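Long-range contacts in sulfonate ABC transporter, periplasmic sulfonate-binding protein SsuA (Methylobacillus flagellatus, PDB 3UIF), which probably binds sulfonates in the periplasm and hands them to the membrane components of an ABC transporter for uptake: residues 120-126 against 148-154; 195-199 against 261-265; 218-223 against 308-313; 238-243 against 255-259. All coordinates share one frame; numbering follows the deposited sequence.

In the fold
The family relationship suggests the two-lobed fold of periplasmic binding proteins, and the contacts spread across it. Interaction 1 comes first along the chain, on outermost strand 149-151 and neighbouring 121-124 of the five-stranded mixed sheet. Interaction 3 sits on the other side of the chain's centre, about 41 Å away between centres, where helices 215-233 and 308-316 pack near the six-stranded sheet. These two thus belong to separate parts of the fold, whereas interaction 2, its segments alternating with those of interaction 3, ties the loop connecting the two sheets to the chain after helix 252-257. In sequence, interaction 4 falls between the segments of interaction 2, one residue separating 255-259 from 261-265.

Interaction 1 of 4, residues 120-126 against 148-154; sequences KKIALHR and FKIVNVN. With SO4 (sulfate ion), chain B.
I122 and K149 meet through their backbones in a pair of parallel strands, the two strands of a beta-alpha-beta crossover whose helix is 130-140. I122 N donates to K149 O at 2.9 Å, and V151 N returns a bond to I122 O at 3.0 Å. K149 N to K120 O and L124 N to V151 O extend the pattern on both sides, and CA-H...O contacts such as K121 CA to K149 O support it.

Apolar contacts fall on the two faces of the sheet. A123 and V151 share one with the long lysines K121 and K149, whose exposed amines run out side by side; there A123 CB meets V153 CG2 at 3.9 Å, alanine being small enough for the buried inner strand. On the other face, I122 reaches F148 with CD1, 3.4 Å from ring atom CD1, while L124 packs beneath helix 130-140.

Beyond the strands, side chains take over. N152 holds CG anti to its backbone N (chi1 178°), which carries OD1 to R126 N at 2.9 Å, the donor lying above the carbonyl plane. The H125 ring carries N154 CA over one face, 3.8 Å from its centroid, and ND1 donates to a sulfate, also held by R128, though that bond's length is doubtful. A water accepts a hydrogen bond from R126 NH1 at 3.1 Å and donates one to I150 O.

Interaction 2 of 4, residues 195-199 against 261-265; sequences PVDWK and QDNVS
D262 OD2 is gripped by three donors: by K199 NZ at 2.6 Å, by R269 in a salt bridge and by the amide of N100. This lysine-aspartate salt bridge ties a short 3-10 turn, 196-198, in the loop between strands 185-190 and 202-207, to the irregular loop that follows helix 252-257. The ammonium group takes both carboxylate oxygens, because K199 NZ also donates to D262 OD1, at 2.7 Å, on the syn lone pair that faces the other oxygen. An aspartate suits the place, since its short, flat carboxylate offers two oxygens to one cation and still serves other donors. The extra positive charge of R269 would probably favour its ionised form.

Lysine suits its own position because the shaft is long enough to span from the turn to the other loop while its methylenes stay in a buried setting. K199 leaves its backbone toward 261-265 and runs nearly straight until the last bond, where chi4 of -103° swings NZ onto the carboxylate. Just short of that bend, CE lies against V264 CG2 at 3.8 Å, and N263 OD1 comes alongside at the same distance from CE. The other end of the N263 amide is spoken for, ND2 bonding to the carbonyl of A194 just before the turn.

Beside the ion pair the contact is apolar. Two beta-branched side chains cross at about a right angle, and their methyls V196 CG2 and V264 CG2 meet at 3.9 Å.

Interaction 3 of 4, residues 218-223 against 308-313; sequences TQAIVT and HFVATA
Q219 of helix 215-233 holds CG anti to its backbone nitrogen (chi1 -174°) and bends at chi2 (63°), laying its amide against F309 and T312 of helix 308-316. The two helices pack at a crossing angle of -62°, with 9.0 Å between the axes of the short segments. Q219 NE2 donates to F309 O at 3.1 Å, in the carbonyl plane and on a lone pair, although that oxygen already accepts A313 N within its own helix. The second N-H of the same amide goes to T223 OG1, 3.0 Å from NE2, one turn further along. Both protons being used, the amide is held in one rotation, and its OE1 lies at the edge of the F309 ring, 3.4 Å from CD1. Glutamine is apt here, long enough to cross between helices yet uncharged.

F309 fills the buried side of the interface and also touches V92 of strand 89-94. T218 CG2 sits over the centre of one ring face in a CH-pi contact, while the hydroxyl of T218 turns back to the carbonyl of N214. V222, beta-branched and compact, uses both methyls: CG1 faces the backbone of F309 and V310, and CG2 touches F309 CB at 3.6 Å.

Interaction 4 of 4, residues 238-243 against 255-259; sequences KETYIR and NRREY
The carboxylate of E239 is shared by arginines of both segments, R256 across the contact and R243 one turn along its own helix. R256 grips it side-on with two nitrogens. NE reaches E239 OE1 at 3.2 Å, nearly straight at 165° and in the guanidinium plane, whereas NH2 reaches E239 OE2 at 3.2 Å along a more bent path. The flat groups are turned 40° against each other, so the pairing is not coplanar. R243, modelled in two conformers, completes the salt-bridge network through OE2 with poorly angled, weak hydrogen bonds.

The network joins helix 238-245 to helix 252-257 at its partly exposed flank. Further in, I242 CG2 lies against R256 NH2 at 3.7 Å, and I242 CD1 faces the carbonyl of N255; a branched apolar chain can serve both directions. Y241 and Y259 cross at about a right angle, Y241 OH 3.9 Å from Y259 OH, and pack edge-to-face with W270 and W266 respectively, while the Y259 hydroxyl bonds to a glycerol.

K238, extended throughout, runs past Y259, and its NZ holds a water at 2.6 Å that donates to R256 O. The doubly bonded R256 would probably favour the ionised form of E239; any added effect of R243 is less certain.

Interaction 1 of 4, residues 120-126 against 148-154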
loop_
_atom_site.group_PDB
_atom_site.type_symbol
_atom_site.label_atom_id
_atom_site.label_comp_id
_atom_site.label_asym_id
_atom_site.label_seq_id
_atom_site.Cartn_x
_atom_site.Cartn_y
_atom_site.Cartn_z
ATOM N N LYS A 120 7.624 -16.335 22.744
ATOM C CA LYS A 120 6.200 -16.063 22.970
ATOM C C LYS A 120 5.350 -16.265 21.719
ATOM O O LYS A 120 5.881 -16.447 20.620
ATOM C CB LYS A 120 6.005 -14.637 23.500
ATOM C CG LYS A 120 6.753 -14.322 24.785
ATOM C CD LYS A 120 5.977 -14.726 26.023
ATOM C CE LYS A 120 6.742 -14.356 27.285
ATOM N NZ LYS A 120 6.040 -14.884 28.484
ATOM N N LYS A 121 4.029 -16.246 21.911
ATOM C CA LYS A 121 3.035 -16.305 20.821
ATOM C C LYS A 121 2.744 -14.925 20.218
ATOM O O LYS A 121 2.289 -14.019 20.917
ATOM C CB LYS A 121 1.727 -16.926 21.327
ATOM C CG LYS A 121 1.613 -18.436 21.133
ATOM C CD LYS A 121 0.513 -19.050 21.998
ATOM C CE LYS A 121 1.036 -19.523 23.351
ATOM N NZ LYS A 121 -0.044 -19.671 24.373
ATOM N N ILE A 122 3.020 -14.768 18.924
ATOM C CA ILE A 122 2.656 -13.546 18.200
ATOM C C ILE A 122 1.720 -13.859 17.027
ATOM O O ILE A 122 2.074 -14.622 16.113
ATOM C CB ILE A 122 3.887 -12.714 17.746
ATOM C CG1 ILE A 122 4.772 -12.353 18.947
ATOM C CG2 ILE A 122 3.449 -11.433 17.039
ATOM C CD1 ILE A 122 6.197 -12.004 18.591
ATOM N N ALA A 123 0.526 -13.263 17.091
ATOM C CA ALA A 123 -0.489 -13.354 16.043
ATOM C C ALA A 123 -0.090 -12.483 14.858
ATOM O O ALA A 123 0.073 -11.265 14.992
ATOM C CB ALA A 123 -1.852 -12.933 16.589
ATOM N N LEU A 124 0.093 -13.113 13.701
ATOM C CA LEU A 124 0.491 -12.392 12.494
ATOM C C LEU A 124 -0.107 -13.038 11.256
ATOM O O LEU A 124 0.014 -14.251 11.062
ATOM C CB LEU A 124 2.016 -12.353 12.374
ATOM C CG LEU A 124 2.643 -12.034 11.010
ATOM C CD1 LEU A 124 2.484 -10.566 10.616
ATOM C CD2 LEU A 124 4.111 -12.450 10.997
ATOM N N HIS A 125 -0.741 -12.231 10.408
ATOM C CA HIS A 125 -1.313 -12.781 9.187
ATOM C C HIS A 125 -0.277 -13.038 8.131
ATOM O O HIS A 125 0.073 -12.149 7.358
ATOM C CB HIS A 125 -2.442 -11.916 8.642
ATOM C CG HIS A 125 -3.401 -12.680 7.760
ATOM N ND1 HIS A 125 -4.243 -12.074 6.901
ATOM C CD2 HIS A 125 -3.611 -14.050 7.616
ATOM C CE1 HIS A 125 -4.958 -13.007 6.251
ATOM N NE2 HIS A 125 -4.573 -14.214 6.692
ATOM N N ARG A 126 0.199 -14.276 8.083
ATOM C CA ARG A 126 1.292 -14.660 7.183
ATOM C C ARG A 126 0.977 -14.499 5.696
ATOM O O ARG A 126 -0.162 -14.689 5.271
ATOM C CB ARG A 126 1.765 -16.066 7.504
ATOM C CG ARG A 126 2.217 -16.153 8.951
ATOM C CD ARG A 126 3.020 -17.403 9.212
ATOM N NE ARG A 126 4.413 -17.230 8.838
ATOM C CZ ARG A 126 5.373 -18.083 9.171
ATOM N NH1 ARG A 126 5.087 -19.166 9.893
ATOM N NH2 ARG A 126 6.622 -17.846 8.790
ATOM N N PHE A 148 9.984 -17.294 17.848
ATOM C CA PHE A 148 8.626 -17.044 18.267
ATOM C C PHE A 148 7.719 -18.173 17.818
ATOM O O PHE A 148 7.996 -18.843 16.820
ATOM C CB PHE A 148 8.150 -15.716 17.692
ATOM C CG PHE A 148 9.109 -14.574 17.922
ATOM C CD1 PHE A 148 9.040 -13.811 19.088
ATOM C CD2 PHE A 148 10.087 -14.264 16.976
ATOM C CE1 PHE A 148 9.915 -12.755 19.299
ATOM C CE2 PHE A 148 10.969 -13.219 17.190
ATOM C CZ PHE A 148 10.883 -12.460 18.350
ATOM N N LYS A 149 6.652 -18.405 18.576
ATOM C CA LYS A 149 5.530 -19.165 18.051
ATOM C C LYS A 149 4.636 -18.173 17.272
ATOM O O LYS A 149 4.001 -17.291 17.861
ATOM C CB LYS A 149 4.771 -19.903 19.170
ATOM C CG LYS A 149 3.698 -20.883 18.680
ATOM C CD LYS A 149 3.181 -21.763 19.816
ATOM C CE LYS A 149 2.607 -23.084 19.303
ATOM N NZ LYS A 149 2.418 -24.119 20.369
ATOM N N ILE A 150 4.631 -18.305 15.948
ATOM C CA ILE A 150 3.796 -17.468 15.093
ATOM C C ILE A 150 2.431 -18.099 14.870
ATOM O O ILE A 150 2.318 -19.143 14.226
ATOM C CB ILE A 150 4.441 -17.192 13.707
ATOM C CG1 ILE A 150 5.925 -16.806 13.837
ATOM C CG2 ILE A 150 3.631 -16.150 12.935
ATOM C CD1 ILE A 150 6.183 -15.505 14.564
ATOM N N VAL A 151 1.403 -17.442 15.397
ATOM C CA VAL A 151 0.015 -17.847 15.185
ATOM C C VAL A 151 -0.468 -17.176 13.905
ATOM O O VAL A 151 -0.581 -15.952 13.855
ATOM C CB VAL A 151 -0.898 -17.452 16.388
ATOM C CG1 VAL A 151 -2.286 -18.079 16.271
ATOM C CG2 VAL A 151 -0.265 -17.834 17.726
ATOM N N ASN A 152 -0.731 -17.967 12.867
ATOM C CA ASN A 152 -1.187 -17.411 11.593
ATOM C C ASN A 152 -2.717 -17.219 11.517
ATOM O O ASN A 152 -3.462 -18.171 11.258
ATOM C CB ASN A 152 -0.640 -18.228 10.412
ATOM C CG ASN A 152 -1.120 -17.717 9.063
ATOM O OD1 ASN A 152 -1.382 -16.524 8.880
ATOM N ND2 ASN A 152 -1.239 -18.622 8.106
ATOM N N VAL A 153 -3.158 -15.977 11.747
ATOM C CA VAL A 153 -4.579 -15.599 11.776
ATOM C C VAL A 153 -4.820 -14.226 11.130
ATOM O O VAL A 153 -3.935 -13.365 11.121
ATOM C CB VAL A 153 -5.140 -15.545 13.219
ATOM C CG1 VAL A 153 -5.258 -16.944 13.821
ATOM C CG2 VAL A 153 -4.297 -14.638 14.107
ATOM N N ASN A 154 -6.021 -14.004 10.602
ATOM C CA ASN A 154 -6.364 -12.672 10.110
ATOM C C ASN A 154 -6.380 -11.624 11.256
ATOM O O ASN A 154 -6.355 -11.983 12.429
ATOM C CB ASN A 154 -7.676 -12.696 9.313
ATOM C CG ASN A 154 -8.844 -13.217 10.125
ATOM O OD1 ASN A 154 -9.465 -12.478 10.889
ATOM N ND2 ASN A 154 -9.153 -14.500 9.958
HETATM S S SO4 B . -6.397 -9.576 5.683
HETATM O O1 SO4 B . -7.257 -8.463 6.184
HETATM O O2 SO4 B . -5.907 -9.167 4.331
HETATM O O3 SO4 B . -5.257 -9.848 6.603
HETATM O O4 SO4 B . -7.142 -10.865 5.640
HETATM O O HOH W 1 2.350 -19.776 11.103
#

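Interaction 2 of 4, residues 195-199 against 261-265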
loop_
_atom_site.group_PDB
_atom_site.type_symbol
_atom_site.label_atom_id
_atom_site.label_comp_id
_atom_site.label_asym_id
_atom_site.label_seq_id
_atom_site.Cartn_x
_atom_site.Cartn_y
_atom_site.Cartn_z
ATOM N N PRO A 195 12.741 3.040 9.078
ATOM C CA PRO A 195 13.032 3.643 7.768
ATOM C C PRO A 195 11.793 3.664 6.878
ATOM O O PRO A 195 10.890 2.823 7.025
ATOM C CB PRO A 195 14.066 2.703 7.169
ATOM C CG PRO A 195 14.738 2.088 8.343
ATOM C CD PRO A 195 13.699 1.974 9.417
ATOM N N VAL A 196 11.761 4.621 5.960
ATOM C CA VAL A 196 10.627 4.820 5.061
ATOM C C VAL A 196 10.228 3.563 4.271
ATOM O O VAL A 196 9.049 3.349 4.039
ATOM C CB VAL A 196 10.884 6.005 4.097
ATOM C CG1 VAL A 196 9.743 6.151 3.102
ATOM C CG2 VAL A 196 11.060 7.296 4.884
ATOM N N ASP A 197 11.204 2.746 3.869
ATOM C CA ASP A 197 10.942 1.528 3.080
ATOM C C ASP A 197 10.225 0.377 3.808
ATOM O O ASP A 197 9.775 -0.558 3.164
ATOM C CB ASP A 197 12.224 1.004 2.416
ATOM C CG ASP A 197 13.345 0.796 3.394
ATOM O OD1 ASP A 197 13.799 -0.361 3.593
ATOM O OD2 ASP A 197 13.779 1.808 3.979
ATOM N N TRP A 198 10.122 0.446 5.131
ATOM C CA TRP A 198 9.392 -0.572 5.895
ATOM C C TRP A 198 7.906 -0.384 5.809
ATOM O O TRP A 198 7.136 -1.265 6.192
ATOM C CB TRP A 198 9.787 -0.546 7.353
ATOM C CG TRP A 198 11.231 -0.869 7.632
ATOM C CD1 TRP A 198 12.335 -0.641 6.818
ATOM C CD2 TRP A 198 11.778 -1.445 8.863
ATOM N NE1 TRP A 198 13.489 -1.044 7.438
ATOM C CE2 TRP A 198 13.226 -1.529 8.667
ATOM C CE3 TRP A 198 11.228 -1.893 10.066
ATOM C CZ2 TRP A 198 14.064 -2.040 9.635
ATOM C CZ3 TRP A 198 12.096 -2.397 11.044
ATOM C CH2 TRP A 198 13.476 -2.468 10.828
ATOM N N LYS A 199 7.490 0.775 5.318
ATOM C CA LYS A 199 6.091 1.082 5.136
ATOM C C LYS A 199 5.563 0.402 3.881
ATOM O O LYS A 199 6.327 0.112 2.960
ATOM C CB LYS A 199 5.926 2.585 5.010
ATOM C CG LYS A 199 5.773 3.313 6.331
ATOM C CD LYS A 199 6.216 4.762 6.159
ATOM C CE LYS A 199 6.304 5.478 7.493
ATOM N NZ LYS A 199 5.089 6.315 7.574
ATOM N N GLN A 261 1.966 11.685 14.307
ATOM C CA GLN A 261 3.306 11.494 14.872
ATOM C C GLN A 261 4.245 10.586 14.043
ATOM O O GLN A 261 5.195 9.997 14.560
ATOM C CB GLN A 261 3.222 11.045 16.341
ATOM C CG GLN A 261 2.346 11.954 17.197
ATOM C CD GLN A 261 2.573 11.778 18.686
ATOM O OE1 GLN A 261 2.189 10.762 19.272
ATOM N NE2 GLN A 261 3.197 12.785 19.319
ATOM N N ASP A 262 3.988 10.532 12.744
ATOM C CA ASP A 262 4.756 9.724 11.805
ATOM C C ASP A 262 6.073 10.445 11.428
ATOM O O ASP A 262 6.136 11.676 11.467
ATOM C CB ASP A 262 3.883 9.476 10.564
ATOM C CG ASP A 262 4.296 8.233 9.762
ATOM O OD1 ASP A 262 5.430 7.699 9.920
ATOM O OD2 ASP A 262 3.465 7.807 8.930
ATOM N N ASN A 263 7.121 9.694 11.086
ATOM C CA ASN A 263 8.349 10.328 10.589
ATOM C C ASN A 263 8.273 10.723 9.107
ATOM O O ASN A 263 9.251 11.181 8.519
ATOM C CB ASN A 263 9.599 9.481 10.879
ATOM C CG ASN A 263 9.559 8.105 10.239
ATOM O OD1 ASN A 263 8.600 7.716 9.561
ATOM N ND2 ASN A 263 10.603 7.348 10.480
ATOM N N VAL A 264 7.097 10.523 8.522
ATOM C CA VAL A 264 6.802 10.952 7.160
ATOM C C VAL A 264 5.581 11.884 7.193
ATOM O O VAL A 264 4.509 11.502 7.678
ATOM C CB VAL A 264 6.542 9.738 6.239
ATOM C CG1 VAL A 264 6.206 10.203 4.830
ATOM C CG2 VAL A 264 7.747 8.795 6.224
ATOM N N SER A 265 5.757 13.106 6.706
ATOM C CA SER A 265 4.697 14.110 6.710
ATOM C C SER A 265 3.496 13.690 5.879
ATOM O O SER A 265 3.563 12.741 5.105
ATOM C CB SER A 265 5.225 15.440 6.184
ATOM O OG SER A 265 5.255 15.446 4.782
#

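Interaction 3 of 4, residues 218-223 against 308-313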
loop_
_atom_site.group_PDB
_atom_site.type_symbol
_atom_site.label_atom_id
_atom_site.label_comp_id
_atom_site.label_asym_id
_atom_site.label_seq_id
_atom_site.Cartn_x
_atom_site.Cartn_y
_atom_site.Cartn_z
ATOM N N THR A 218 -1.100 6.547 -21.479
ATOM C CA THR A 218 -0.514 6.207 -20.185
ATOM C C THR A 218 -0.148 7.496 -19.480
ATOM O O THR A 218 -0.431 7.667 -18.301
ATOM C CB THR A 218 0.724 5.292 -20.318
ATOM O OG1 THR A 218 0.361 4.070 -20.979
ATOM C CG2 THR A 218 1.316 4.959 -18.935
ATOM N N GLN A 219 0.452 8.411 -20.231
ATOM C CA GLN A 219 0.838 9.723 -19.722
ATOM C C GLN A 219 -0.366 10.531 -19.245
ATOM O O GLN A 219 -0.311 11.166 -18.195
ATOM C CB GLN A 219 1.603 10.509 -20.781
ATOM C CG GLN A 219 2.152 11.833 -20.272
ATOM C CD GLN A 219 3.173 11.640 -19.175
ATOM O OE1 GLN A 219 4.267 11.113 -19.413
ATOM N NE2 GLN A 219 2.817 12.054 -17.948
ATOM N N ALA A 220 -1.446 10.499 -20.011
ATOM C CA ALA A 220 -2.619 11.265 -19.673
ATOM C C ALA A 220 -3.151 10.778 -18.327
ATOM O O ALA A 220 -3.494 11.579 -17.450
ATOM C CB ALA A 220 -3.658 11.153 -20.770
ATOM N N ILE A 221 -3.154 9.458 -18.148
ATOM C CA ILE A 221 -3.545 8.839 -16.876
ATOM C C ILE A 221 -2.665 9.251 -15.698
ATOM O O ILE A 221 -3.170 9.683 -14.660
ATOM C CB ILE A 221 -3.659 7.314 -17.023
ATOM C CG1 ILE A 221 -5.067 6.980 -17.471
ATOM C CG2 ILE A 221 -3.396 6.582 -15.711
ATOM C CD1 ILE A 221 -5.102 5.867 -18.474
ATOM N N VAL A 222 -1.355 9.128 -15.868
ATOM C CA VAL A 222 -0.402 9.542 -14.835
ATOM C C VAL A 222 -0.484 11.042 -14.503
ATOM O O VAL A 222 -0.563 11.420 -13.325
ATOM C CB VAL A 222 1.043 9.142 -15.184
ATOM C CG1 VAL A 222 1.966 9.521 -14.042
ATOM C CG2 VAL A 222 1.128 7.641 -15.468
ATOM N N THR A 223 -0.478 11.894 -15.523
ATOM C CA THR A 223 -0.646 13.320 -15.288
ATOM C C THR A 223 -1.951 13.579 -14.523
ATOM O O THR A 223 -1.945 14.286 -13.514
ATOM C CB THR A 223 -0.616 14.120 -16.591
ATOM O OG1 THR A 223 0.700 14.062 -17.153
ATOM C CG2 THR A 223 -0.984 15.549 -16.337
ATOM N N HIS A 308 9.370 7.175 -15.973
ATOM C CA HIS A 308 9.264 8.153 -17.070
ATOM C C HIS A 308 8.028 9.030 -17.038
ATOM O O HIS A 308 8.097 10.206 -17.397
ATOM C CB HIS A 308 9.433 7.475 -18.446
ATOM C CG HIS A 308 9.045 8.357 -19.620
ATOM N ND1 HIS A 308 9.773 9.437 -19.998
ATOM C CD2 HIS A 308 7.948 8.293 -20.500
ATOM C CE1 HIS A 308 9.181 10.027 -21.074
ATOM N NE2 HIS A 308 8.064 9.326 -21.377
ATOM N N PHE A 309 6.899 8.474 -16.603
ATOM C CA PHE A 309 5.618 9.190 -16.616
ATOM C C PHE A 309 5.424 10.221 -15.495
ATOM O O PHE A 309 4.797 11.268 -15.715
ATOM C CB PHE A 309 4.455 8.195 -16.659
ATOM C CG PHE A 309 4.511 7.292 -17.842
ATOM C CD1 PHE A 309 4.144 7.758 -19.104
ATOM C CD2 PHE A 309 4.991 5.993 -17.718
ATOM C CE1 PHE A 309 4.228 6.931 -20.221
ATOM C CE2 PHE A 309 5.071 5.156 -18.829
ATOM C CZ PHE A 309 4.691 5.630 -20.087
ATOM N N VAL A 310 5.948 9.916 -14.308
ATOM C CA VAL A 310 5.915 10.828 -13.177
ATOM C C VAL A 310 6.873 12.014 -13.426
ATOM O O VAL A 310 6.525 13.188 -13.184
ATOM C CB VAL A 310 6.249 10.074 -11.876
ATOM C CG1 VAL A 310 6.694 11.024 -10.763
ATOM C CG2 VAL A 310 5.068 9.200 -11.460
ATOM N N ALA A 311 8.067 11.694 -13.933
ATOM C CA ALA A 311 9.034 12.690 -14.393
ATOM C C ALA A 311 8.398 13.663 -15.401
ATOM O O ALA A 311 8.483 14.888 -15.211
ATOM C CB ALA A 311 10.261 12.011 -14.983
ATOM N N THR A 312 7.760 13.134 -16.455
ATOM C CA THR A 312 7.093 13.998 -17.441
ATOM C C THR A 312 5.984 14.825 -16.766
ATOM O O THR A 312 5.903 16.048 -16.954
ATOM C CB THR A 312 6.553 13.208 -18.664
ATOM O OG1 THR A 312 7.639 12.563 -19.334
ATOM C CG2 THR A 312 5.848 14.123 -19.661
ATOM N N ALA A 313 5.170 14.156 -15.950
ATOM C CA ALA A 313 4.036 14.789 -15.269
ATOM C C ALA A 313 4.419 15.920 -14.313
ATOM O O ALA A 313 3.772 16.964 -14.331
ATOM C CB ALA A 313 3.180 13.750 -14.562
HETATM O O HOH W 2 5.594 10.737 -21.554
#

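Interaction 4 of 4, residues 238-243 against 255-259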
loop_
_atom_site.group_PDB
_atom_site.type_symbol
_atom_site.label_atom_id
_atom_site.label_comp_id
_atom_site.label_asym_id
_atom_site.label_seq_id
_atom_site.Cartn_x
_atom_site.Cartn_y
_atom_site.Cartn_z
ATOM N N LYS A 238 -6.257 17.377 4.168
ATOM C CA LYS A 238 -6.085 16.195 4.976
ATOM C C LYS A 238 -7.410 15.763 5.651
ATOM O O LYS A 238 -7.803 14.605 5.567
ATOM C CB LYS A 238 -4.947 16.411 5.967
ATOM C CG LYS A 238 -4.715 15.250 6.916
ATOM C CD LYS A 238 -3.564 15.506 7.876
ATOM C CE LYS A 238 -3.511 14.402 8.919
ATOM N NZ LYS A 238 -2.238 14.374 9.691
ATOM N N GLU A 239 -8.114 16.702 6.279
ATOM C CA GLU A 239 -9.389 16.401 6.926
ATOM C C GLU A 239 -10.461 15.899 5.951
ATOM O O GLU A 239 -11.215 14.975 6.280
ATOM C CB GLU A 239 -9.899 17.597 7.731
ATOM C CG GLU A 239 -9.501 17.531 9.194
ATOM C CD GLU A 239 -9.844 16.181 9.845
ATOM O OE1 GLU A 239 -8.894 15.388 10.078
ATOM O OE2 GLU A 239 -11.052 15.904 10.124
ATOM N N THR A 240 -10.530 16.500 4.763
ATOM C CA THR A 240 -11.429 16.006 3.724
ATOM C C THR A 240 -11.117 14.547 3.359
ATOM O O THR A 240 -12.026 13.714 3.343
ATOM C CB THR A 240 -11.450 16.915 2.475
ATOM O OG1 THR A 240 -11.828 18.239 2.867
ATOM C CG2 THR A 240 -12.472 16.427 1.487
ATOM N N TYR A 241 -9.843 14.237 3.101
ATOM C CA TYR A 241 -9.449 12.855 2.865
ATOM C C TYR A 241 -9.928 11.927 3.992
ATOM O O TYR A 241 -10.595 10.930 3.725
ATOM C CB TYR A 241 -7.940 12.701 2.641
ATOM C CG TYR A 241 -7.517 11.249 2.668
ATOM C CD1 TYR A 241 -7.737 10.409 1.563
ATOM C CD2 TYR A 241 -6.951 10.694 3.825
ATOM C CE1 TYR A 241 -7.383 9.064 1.605
ATOM C CE2 TYR A 241 -6.602 9.359 3.881
ATOM C CZ TYR A 241 -6.813 8.550 2.773
ATOM O OH TYR A 241 -6.448 7.234 2.852
ATOM N N ILE A 242 -9.613 12.271 5.238
ATOM C CA ILE A 242 -10.000 11.461 6.392
ATOM C C ILE A 242 -11.513 11.176 6.442
ATOM O O ILE A 242 -11.945 10.046 6.713
ATOM C CB ILE A 242 -9.549 12.109 7.739
ATOM C CG1 ILE A 242 -8.020 12.267 7.827
ATOM C CG2 ILE A 242 -10.080 11.325 8.936
ATOM C CD1 ILE A 242 -7.219 11.012 7.556
ATOM N N ARG A 243 -12.302 12.209 6.174
ATOM C CA ARG A 243 -13.744 12.084 6.274
ATOM C C ARG A 243 -14.373 11.459 5.024
ATOM O O ARG A 243 -15.354 10.728 5.139
ATOM C CB ARG A 243 -14.383 13.432 6.625
ATOM C CG ARG A 243 -13.919 13.981 7.967
ATOM C CD ARG A 243 -14.530 15.339 8.262
ATOM N NE ARG A 243 -13.955 15.964 9.451
ATOM C CZ ARG A 243 -14.502 15.911 10.658
ATOM N NH1 ARG A 243 -15.642 15.256 10.846
ATOM N NH2 ARG A 243 -13.911 16.515 11.680
ATOM N N ASN A 255 -8.337 6.167 11.443
ATOM C CA ASN A 255 -7.729 6.606 10.170
ATOM C C ASN A 255 -6.795 7.782 10.371
ATOM O O ASN A 255 -5.775 7.897 9.708
ATOM C CB ASN A 255 -8.816 7.007 9.153
ATOM C CG ASN A 255 -9.499 5.813 8.515
ATOM O OD1 ASN A 255 -8.931 5.183 7.628
ATOM N ND2 ASN A 255 -10.709 5.481 8.974
ATOM N N ARG A 256 -7.163 8.644 11.310
ATOM C CA ARG A 256 -6.470 9.888 11.602
ATOM C C ARG A 256 -5.175 9.604 12.356
ATOM O O ARG A 256 -4.174 10.299 12.191
ATOM C CB ARG A 256 -7.404 10.804 12.412
ATOM C CG ARG A 256 -6.902 12.212 12.689
ATOM C CD ARG A 256 -7.968 13.064 13.383
ATOM N NE ARG A 256 -9.118 13.325 12.498
ATOM C CZ ARG A 256 -10.372 12.917 12.717
ATOM N NH1 ARG A 256 -10.695 12.232 13.821
ATOM N NH2 ARG A 256 -11.317 13.211 11.827
ATOM N N ARG A 257 -5.199 8.551 13.165
ATOM C CA ARG A 257 -4.041 8.197 13.979
ATOM C C ARG A 257 -2.936 7.533 13.178
ATOM O O ARG A 257 -1.763 7.600 13.549
ATOM C CB ARG A 257 -4.465 7.339 15.157
ATOM C CG ARG A 257 -4.880 8.209 16.311
ATOM C CD ARG A 257 -5.375 7.370 17.454
ATOM N NE ARG A 257 -6.712 6.876 17.172
ATOM C CZ ARG A 257 -7.398 6.114 18.004
ATOM N NH1 ARG A 257 -6.856 5.765 19.162
ATOM N NH2 ARG A 257 -8.612 5.699 17.682
ATOM N N GLU A 258 -3.323 6.895 12.082
ATOM C CA GLU A 258 -2.377 6.309 11.145
ATOM C C GLU A 258 -1.352 7.352 10.651
ATOM O O GLU A 258 -0.192 7.008 10.399
ATOM C CB GLU A 258 -3.137 5.614 9.986
ATOM C CG GLU A 258 -2.352 5.337 8.700
ATOM C CD GLU A 258 -1.190 4.364 8.878
ATOM O OE1 GLU A 258 -0.391 4.213 7.932
ATOM O OE2 GLU A 258 -1.042 3.739 9.941
ATOM N N TYR A 259 -1.775 8.615 10.559
ATOM C CA TYR A 259 -0.907 9.705 10.106
ATOM C C TYR A 259 -0.323 10.533 11.241
ATOM O O TYR A 259 0.455 11.440 11.019
ATOM C CB TYR A 259 -1.650 10.594 9.104
ATOM C CG TYR A 259 -2.038 9.806 7.889
ATOM C CD1 TYR A 259 -1.155 9.670 6.829
ATOM C CD2 TYR A 259 -3.257 9.126 7.829
ATOM C CE1 TYR A 259 -1.480 8.921 5.723
ATOM C CE2 TYR A 259 -3.587 8.360 6.726
ATOM C CZ TYR A 259 -2.694 8.265 5.671
ATOM O OH TYR A 259 -2.996 7.510 4.555
HETATM O O HOH W 3 -3.228 12.848 11.600
#